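Local atomic coordinates of uncharacterized protein Atu2773 (Agrobacterium tumefaciens, PDB entry 2QV5), a protein that is of unknown function but belongs to the divergent polysaccharide deacetylase family, so it may act on polysaccharides. Residues A21-V35 and G236-V248. Numbering follows the deposited sequence.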
ATOM      1  N   ALA A  21      12.239   0.786  -5.208  1.00 12.83           N
ATOM      2  CA  ALA A  21      11.554  -0.299  -5.902  1.00 14.97           C
ATOM      3  C   ALA A  21      12.280  -1.633  -5.714  1.00 15.95           C
ATOM      4  O   ALA A  21      13.504  -1.691  -5.756  1.00 18.37           O
ATOM      5  CB  ALA A  21      11.448   0.032  -7.375  1.00 16.75           C
ATOM      6  N   ARG A  22      11.531  -2.707  -5.494  1.00 15.93           N
ATOM      7  CA  ARG A  22      12.146  -4.032  -5.579  1.00 11.23           C
ATOM      8  C   ARG A  22      12.350  -4.422  -7.059  1.00 14.17           C
ATOM      9  O   ARG A  22      11.396  -4.398  -7.841  1.00 14.08           O
ATOM     10  CB  ARG A  22      11.330  -5.084  -4.826  1.00 12.32           C
ATOM     11  CG  ARG A  22      11.874  -6.497  -5.030  1.00 11.22           C
ATOM     12  CD  ARG A  22      11.064  -7.527  -4.296  1.00 15.45           C
ATOM     13  NE  ARG A  22      11.570  -8.852  -4.612  1.00 19.11           N
ATOM     14  CZ  ARG A  22      12.635  -9.415  -4.044  1.00 23.03           C
ATOM     15  NH1 ARG A  22      13.324  -8.780  -3.094  1.00 18.20           N
ATOM     16  NH2 ARG A  22      13.013 -10.629  -4.432  1.00 17.31           N
ATOM     17  N   PRO A  23      13.595  -4.771  -7.445  1.00 12.75           N
ATOM     18  CA  PRO A  23      13.854  -5.227  -8.820  1.00 15.04           C
ATOM     19  C   PRO A  23      13.113  -6.520  -9.153  1.00 10.68           C
ATOM     20  O   PRO A  23      12.838  -7.326  -8.273  1.00 17.17           O
ATOM     21  CB  PRO A  23      15.370  -5.468  -8.855  1.00 17.44           C
ATOM     22  CG  PRO A  23      15.913  -4.868  -7.639  1.00 21.75           C
ATOM     23  CD  PRO A  23      14.818  -4.775  -6.623  1.00 12.87           C
ATOM     24  N   TRP A  24      12.766  -6.693 -10.422  1.00 15.29           N
ATOM     25  CA  TRP A  24      12.079  -7.890 -10.876  1.00 16.99           C
ATOM     26  C   TRP A  24      12.734  -8.307 -12.195  1.00 21.02           C
ATOM     27  O   TRP A  24      13.651  -7.628 -12.651  1.00 17.26           O
ATOM     28  CB  TRP A  24      10.565  -7.633 -11.010  1.00 13.50           C
ATOM     29  CG  TRP A  24      10.188  -6.580 -12.024  1.00 18.85           C
ATOM     30  CD1 TRP A  24      10.338  -5.219 -11.906  1.00 17.39           C
ATOM     31  CD2 TRP A  24       9.597  -6.807 -13.311  1.00 18.55           C
ATOM     32  NE1 TRP A  24       9.885  -4.593 -13.046  1.00 17.55           N
ATOM     33  CE2 TRP A  24       9.420  -5.541 -13.920  1.00 22.79           C
ATOM     34  CE3 TRP A  24       9.194  -7.960 -14.007  1.00 19.03           C
ATOM     35  CZ2 TRP A  24       8.862  -5.393 -15.204  1.00 23.38           C
ATOM     36  CZ3 TRP A  24       8.641  -7.812 -15.288  1.00 14.90           C
ATOM     37  CH2 TRP A  24       8.480  -6.539 -15.867  1.00 16.93           C
ATOM     38  N   SER A  25      12.296  -9.417 -12.791  1.00 23.67           N
ATOM     39  CA  SER A  25      13.023  -9.997 -13.938  1.00 25.87           C
ATOM     40  C   SER A  25      13.066  -9.109 -15.185  1.00 21.63           C
ATOM     41  O   SER A  25      14.031  -9.155 -15.935  1.00 22.30           O
ATOM     42  CB  SER A  25      12.469 -11.375 -14.309  1.00 24.24           C
ATOM     43  OG  SER A  25      11.215 -11.238 -14.954  1.00 24.39           O
ATOM     44  N   GLY A  26      12.022  -8.312 -15.405  1.00 14.82           N
ATOM     45  CA  GLY A  26      11.906  -7.504 -16.626  1.00 19.42           C
ATOM     46  C   GLY A  26      11.227  -8.243 -17.778  1.00 22.99           C
ATOM     47  O   GLY A  26      10.839  -7.627 -18.779  1.00 22.16           O
ATOM     48  N   ALA A  27      11.073  -9.557 -17.623  1.00 17.28           N
ATOM     49  CA  ALA A  27      10.516 -10.442 -18.644  1.00 21.24           C
ATOM     50  C   ALA A  27       9.000 -10.350 -18.796  1.00 22.83           C
ATOM     51  O   ALA A  27       8.265 -10.053 -17.842  1.00 20.49           O
ATOM     52  CB  ALA A  27      10.938 -11.891 -18.377  1.00 23.38           C
ATOM     53  N   ARG A  28       8.546 -10.606 -20.020  1.00 24.86           N
ATOM     54  CA  ARG A  28       7.125 -10.656 -20.336  1.00 29.03           C
ATOM     55  C   ARG A  28       6.451 -11.803 -19.589  1.00 22.58           C
ATOM     56  O   ARG A  28       7.062 -12.848 -19.350  1.00 26.24           O
ATOM     57  CB  ARG A  28       6.924 -10.829 -21.844  1.00 31.40           C
ATOM     58  CG  ARG A  28       7.340  -9.615 -22.674  1.00 43.04           C
ATOM     59  CD  ARG A  28       6.857  -9.727 -24.124  1.00 40.63           C
ATOM     60  NE  ARG A  28       5.409  -9.940 -24.207  1.00 57.98           N
ATOM     61  CZ  ARG A  28       4.494  -8.971 -24.213  1.00 63.86           C
ATOM     62  NH1 ARG A  28       4.857  -7.694 -24.144  1.00 60.06           N
ATOM     63  NH2 ARG A  28       3.203  -9.281 -24.290  1.00 67.67           N
ATOM     64  N   GLY A  29       5.197 -11.593 -19.210  1.00 16.52           N
ATOM     65  CA  GLY A  29       4.393 -12.629 -18.556  1.00 15.71           C
ATOM     66  C   GLY A  29       3.446 -12.043 -17.531  1.00 12.35           C
ATOM     67  O   GLY A  29       3.496 -10.847 -17.249  1.00 12.51           O
ATOM     68  N   THR A  30       2.596 -12.893 -16.963  1.00 12.27           N
ATOM     69  CA  THR A  30       1.620 -12.485 -15.944  1.00 14.13           C
ATOM     70  C   THR A  30       2.352 -12.001 -14.683  1.00 15.56           C
ATOM     71  O   THR A  30       3.279 -12.656 -14.214  1.00 11.70           O
ATOM     72  CB  THR A  30       0.690 -13.684 -15.575  1.00 19.10           C
ATOM     73  OG1 THR A  30      -0.041 -14.119 -16.733  1.00 20.04           O
ATOM     74  CG2 THR A  30      -0.282 -13.326 -14.464  1.00 17.67           C
ATOM     75  N   ARG A  31       1.959 -10.846 -14.145  1.00 12.68           N
ATOM     76  CA  ARG A  31       2.594 -10.346 -12.926  1.00 10.31           C
ATOM     77  C   ARG A  31       1.547 -10.050 -11.871  1.00 14.92           C
ATOM     78  O   ARG A  31       0.427  -9.661 -12.204  1.00 10.84           O
ATOM     79  CB  ARG A  31       3.388  -9.072 -13.205  1.00 12.60           C
ATOM     80  CG  ARG A  31       4.590  -9.226 -14.109  1.00 12.02           C
ATOM     81  CD  ARG A  31       5.257  -7.880 -14.327  1.00 14.66           C
ATOM     82  NE  ARG A  31       4.400  -6.960 -15.084  1.00 19.06           N
ATOM     83  CZ  ARG A  31       4.619  -5.650 -15.206  1.00 24.66           C
ATOM     84  NH1 ARG A  31       5.671  -5.093 -14.633  1.00 27.77           N
ATOM     85  NH2 ARG A  31       3.778  -4.890 -15.890  1.00 22.13           N
ATOM     86  N   VAL A  32       1.913 -10.237 -10.605  1.00 11.71           N
ATOM     87  CA  VAL A  32       0.993  -9.993  -9.494  1.00 11.93           C
ATOM     88  C   VAL A  32       1.753  -9.222  -8.417  1.00 16.04           C
ATOM     89  O   VAL A  32       2.886  -9.578  -8.116  1.00 12.77           O
ATOM     90  CB  VAL A  32       0.461 -11.347  -8.908  1.00  8.92           C
ATOM     91  CG1 VAL A  32      -0.091 -11.190  -7.496  1.00 17.28           C
ATOM     92  CG2 VAL A  32      -0.620 -11.967  -9.811  1.00 15.43           C
ATOM     93  N   ALA A  33       1.157  -8.164  -7.861  1.00 11.67           N
ATOM     94  CA  ALA A  33       1.664  -7.562  -6.617  1.00 11.53           C
ATOM     95  C   ALA A  33       0.678  -7.887  -5.507  1.00  7.61           C
ATOM     96  O   ALA A  33      -0.525  -7.948  -5.740  1.00 10.76           O
ATOM     97  CB  ALA A  33       1.843  -6.046  -6.735  1.00  9.34           C
ATOM     98  N   ILE A  34       1.195  -8.146  -4.312  1.00  5.58           N
ATOM     99  CA  ILE A  34       0.341  -8.382  -3.137  1.00  6.95           C
ATOM    100  C   ILE A  34       0.877  -7.495  -2.035  1.00  7.86           C
ATOM    101  O   ILE A  34       2.076  -7.530  -1.752  1.00 10.27           O
ATOM    102  CB  ILE A  34       0.346  -9.866  -2.654  1.00  6.72           C
ATOM    103  CG1 ILE A  34      -0.339 -10.789  -3.668  1.00 16.86           C
ATOM    104  CG2 ILE A  34      -0.358  -9.992  -1.278  1.00  9.82           C
ATOM    105  CD1 ILE A  34       0.140 -12.236  -3.602  1.00 21.79           C
ATOM    106  N   VAL A  35      -0.000  -6.679  -1.456  1.00 10.56           N
ATOM    107  CA  VAL A  35       0.338  -5.865  -0.311  1.00  9.75           C
ATOM    108  C   VAL A  35      -0.267  -6.461   0.960  1.00  8.54           C
ATOM    109  O   VAL A  35      -1.480  -6.701   1.047  1.00 11.41           O
ATOM    110  CB  VAL A  35      -0.144  -4.403  -0.489  1.00 12.76           C
ATOM    111  CG1 VAL A  35       0.351  -3.510   0.650  1.00 15.90           C
ATOM    112  CG2 VAL A  35       0.299  -3.862  -1.824  1.00 12.53           C
ATOM    113  N   GLY A 236       5.419 -21.560 -10.489  1.00 26.43           N
ATOM    114  CA  GLY A 236       5.103 -22.800 -11.200  1.00 29.46           C
ATOM    115  C   GLY A 236       3.949 -22.683 -12.181  1.00 31.24           C
ATOM    116  O   GLY A 236       3.764 -23.559 -13.031  1.00 29.91           O
ATOM    117  N   ARG A 237       3.181 -21.597 -12.059  1.00 25.53           N
ATOM    118  CA  ARG A 237       2.083 -21.295 -12.974  1.00 22.67           C
ATOM    119  C   ARG A 237       2.322 -20.034 -13.825  1.00 22.19           C
ATOM    120  O   ARG A 237       1.379 -19.383 -14.246  1.00 23.16           O
ATOM    121  CB  ARG A 237       0.759 -21.221 -12.203  1.00 18.43           C
ATOM    122  CG  ARG A 237       0.368 -22.550 -11.564  1.00 27.92           C
ATOM    123  CD  ARG A 237      -1.014 -22.514 -10.911  1.00 25.72           C
ATOM    124  NE  ARG A 237      -1.235 -21.304 -10.121  1.00 26.13           N
ATOM    125  CZ  ARG A 237      -0.785 -21.110  -8.884  1.00 30.41           C
ATOM    126  NH1 ARG A 237      -0.072 -22.043  -8.265  1.00 29.89           N
ATOM    127  NH2 ARG A 237      -1.048 -19.971  -8.260  1.00 22.61           N
ATOM    128  N   GLY A 238       3.584 -19.717 -14.099  1.00 16.67           N
ATOM    129  CA  GLY A 238       3.935 -18.555 -14.940  1.00 19.60           C
ATOM    130  C   GLY A 238       3.618 -17.171 -14.381  1.00 18.67           C
ATOM    131  O   GLY A 238       3.452 -16.213 -15.144  1.00 20.36           O
ATOM    132  N   ILE A 239       3.540 -17.058 -13.057  1.00 17.95           N
ATOM    133  CA  ILE A 239       3.246 -15.777 -12.396  1.00 15.41           C
ATOM    134  C   ILE A 239       4.483 -15.278 -11.665  1.00 17.83           C
ATOM    135  O   ILE A 239       5.025 -15.990 -10.822  1.00 16.96           O
ATOM    136  CB  ILE A 239       2.074 -15.909 -11.395  1.00 19.88           C
ATOM    137  CG1 ILE A 239       0.763 -16.202 -12.139  1.00 23.33           C
ATOM    138  CG2 ILE A 239       1.912 -14.639 -10.544  1.00 17.04           C
ATOM    139  CD1 ILE A 239      -0.229 -16.962 -11.315  1.00 23.76           C
ATOM    140  N   GLU A 240       4.935 -14.075 -12.008  1.00 13.72           N
ATOM    141  CA  GLU A 240       5.975 -13.404 -11.237  1.00 14.79           C
ATOM    142  C   GLU A 240       5.346 -12.445 -10.218  1.00 16.11           C
ATOM    143  O   GLU A 240       4.567 -11.560 -10.584  1.00 15.30           O
ATOM    144  CB  GLU A 240       6.962 -12.664 -12.154  1.00 12.53           C
ATOM    145  CG  GLU A 240       8.130 -12.004 -11.383  1.00 12.87           C
ATOM    146  CD  GLU A 240       9.293 -11.549 -12.256  1.00 22.72           C
ATOM    147  OE1 GLU A 240       9.200 -11.646 -13.499  1.00 27.05           O
ATOM    148  OE2 GLU A 240      10.325 -11.107 -11.686  1.00 21.33           O
ATOM    149  N   ILE A 241       5.675 -12.622  -8.939  1.00 11.96           N
ATOM    150  CA  ILE A 241       5.264 -11.636  -7.911  1.00 15.10           C
ATOM    151  C   ILE A 241       6.260 -10.471  -7.886  1.00 11.14           C
ATOM    152  O   ILE A 241       7.460 -10.677  -7.705  1.00 15.68           O
ATOM    153  CB  ILE A 241       5.134 -12.267  -6.492  1.00 12.19           C
ATOM    154  CG1 ILE A 241       4.402 -13.632  -6.548  1.00 20.60           C
ATOM    155  CG2 ILE A 241       4.501 -11.265  -5.496  1.00 16.94           C
ATOM    156  CD1 ILE A 241       2.932 -13.570  -6.905  1.00 17.75           C
ATOM    157  N   VAL A 242       5.766  -9.263  -8.125  1.00 12.69           N
ATOM    158  CA  VAL A 242       6.622  -8.088  -8.214  1.00  9.91           C
ATOM    159  C   VAL A 242       6.173  -7.040  -7.202  1.00 16.02           C
ATOM    160  O   VAL A 242       5.033  -7.081  -6.739  1.00 11.61           O
ATOM    161  CB  VAL A 242       6.622  -7.481  -9.649  1.00 13.33           C
ATOM    162  CG1 VAL A 242       7.057  -8.527 -10.681  1.00  9.50           C
ATOM    163  CG2 VAL A 242       5.244  -6.924 -10.029  1.00  9.40           C
ATOM    164  N   GLY A 243       7.062  -6.115  -6.852  1.00 12.39           N
ATOM    165  CA  GLY A 243       6.679  -4.955  -6.025  1.00 15.75           C
ATOM    166  C   GLY A 243       5.599  -4.121  -6.699  1.00 19.49           C
ATOM    167  O   GLY A 243       5.498  -4.111  -7.932  1.00 18.42           O
ATOM    168  N   VAL A 244       4.780  -3.443  -5.894  1.00 15.24           N
ATOM    169  CA  VAL A 244       3.709  -2.562  -6.395  1.00 16.54           C
ATOM    170  C   VAL A 244       4.197  -1.531  -7.420  1.00 11.56           C
ATOM    171  O   VAL A 244       3.516  -1.293  -8.421  1.00 18.78           O
ATOM    172  CB  VAL A 244       2.947  -1.868  -5.230  1.00 15.45           C
ATOM    173  CG1 VAL A 244       2.173  -0.647  -5.698  1.00 21.43           C
ATOM    174  CG2 VAL A 244       1.982  -2.850  -4.618  1.00 20.57           C
ATOM    175  N   SER A 245       5.373  -0.945  -7.172  1.00 14.67           N
ATOM    176  CA  SER A 245       5.961   0.047  -8.082  0.50 15.56           C
ATOM    177  C   SER A 245       6.127  -0.462  -9.509  1.00 16.31           C
ATOM    178  O   SER A 245       6.026   0.312 -10.462  1.00 18.84           O
ATOM    179  CB  SER A 245       7.311   0.536  -7.561  0.50 18.30           C
ATOM    180  OG  SER A 245       7.865   1.474  -8.462  0.50 17.71           O
ATOM    181  N   ALA A 246       6.397  -1.758  -9.659  1.00 13.45           N
ATOM    182  CA  ALA A 246       6.560  -2.350 -11.009  1.00 12.82           C
ATOM    183  C   ALA A 246       5.261  -2.283 -11.822  1.00 19.42           C
ATOM    184  O   ALA A 246       5.293  -2.256 -13.058  1.00 17.57           O
ATOM    185  CB  ALA A 246       7.060  -3.766 -10.922  1.00 14.25           C
ATOM    186  N   LEU A 247       4.133  -2.202 -11.116  1.00 11.62           N
ATOM    187  CA  LEU A 247       2.815  -2.255 -11.749  1.00 15.73           C
ATOM    188  C   LEU A 247       2.125  -0.912 -11.895  1.00 21.73           C
ATOM    189  O   LEU A 247       1.347  -0.718 -12.824  1.00 27.16           O
ATOM    190  CB  LEU A 247       1.893  -3.178 -10.963  1.00 12.13           C
ATOM    191  CG  LEU A 247       2.245  -4.651 -10.877  1.00 16.53           C
ATOM    192  CD1 LEU A 247       1.049  -5.396 -10.315  1.00 13.14           C
ATOM    193  CD2 LEU A 247       2.630  -5.180 -12.237  1.00 13.14           C
ATOM    194  N   VAL A 248       2.394   0.005 -10.972  1.00 20.60           N
ATOM    195  CA  VAL A 248       1.722   1.307 -10.964  1.00 25.26           C
ATOM    196  C   VAL A 248       2.403   2.334 -11.883  1.00 29.68           C
ATOM    197  O   VAL A 248       3.632   2.390 -11.983  1.00 36.95           O
ATOM    198  CB  VAL A 248       1.591   1.851  -9.531  1.00 23.14           C
ATOM    199  CG1 VAL A 248       1.209   3.316  -9.547  1.00 36.01           C
ATOM    200  CG2 VAL A 248       0.562   1.034  -8.753  1.00 23.15           C
TER
HETATM  201  O   HOH W   1       9.614  -6.574  -7.758  1.00 16.35           O
HETATM  202  O   HOH W   2      10.241  -9.268  -7.259  1.00 26.99           O
HETATM  203  O   HOH W   3       7.295 -11.828 -15.643  1.00 34.08           O
HETATM  204  O   HOH W   4       3.474 -15.809 -17.792  1.00 21.72           O
HETATM  205  O   HOH W   5       4.289  -7.431  -4.162  1.00 11.38           O
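Glu240 turns CG to the side opposite its backbone N (chi1 -177°) and runs on extended, carrying its carboxylate across to the Ser25 turn. The short strand 239-241 adds in parallel to the beginning of strand 30-39 in a beta/alpha barrel, consistent with the divergent polysaccharide deacetylase family. Glu240 N donates to Thr30 O, Val32 N to Glu240 O at 3.0 Å and Val242 N to Val32 O at 2.9 Å, pairing Arg31 with Glu240 and Val32 with Ile241. Beta-branched residues suit the face of Val32, Ile239 and Ile241: Val32 CG2 meets Ile239 CG2, Val32 CB meets Ile241 CD1, and helix 193-210 packs against Val32. The methyl of Ala33 is small enough to sit near Leu247 CD1 and Val244 CG2.

On the face of Arg31 and Glu240, the arginine, bent at chi3 (-66°), brings its guanidinium beneath Leu247 CD2, 3.6 Å above the centre of the plane; Arg31 NH1 bonds only weakly to Ala246 O. Ala246 CB makes a CH-pi contact over the five-membered ring of Trp24, while Val242 CG1 packs against Trp24 CB. Glutamate fits because its two oxygens can grip one residue twice: Ser25 N reaches Glu240 OE2 at 2.8 Å, 18° out of the carboxylate plane, and Ser25 OG, which also accepts from Ala27 N in an ST turn, donates to the syn lone pair of Glu240 OE1 at 2.5 Å.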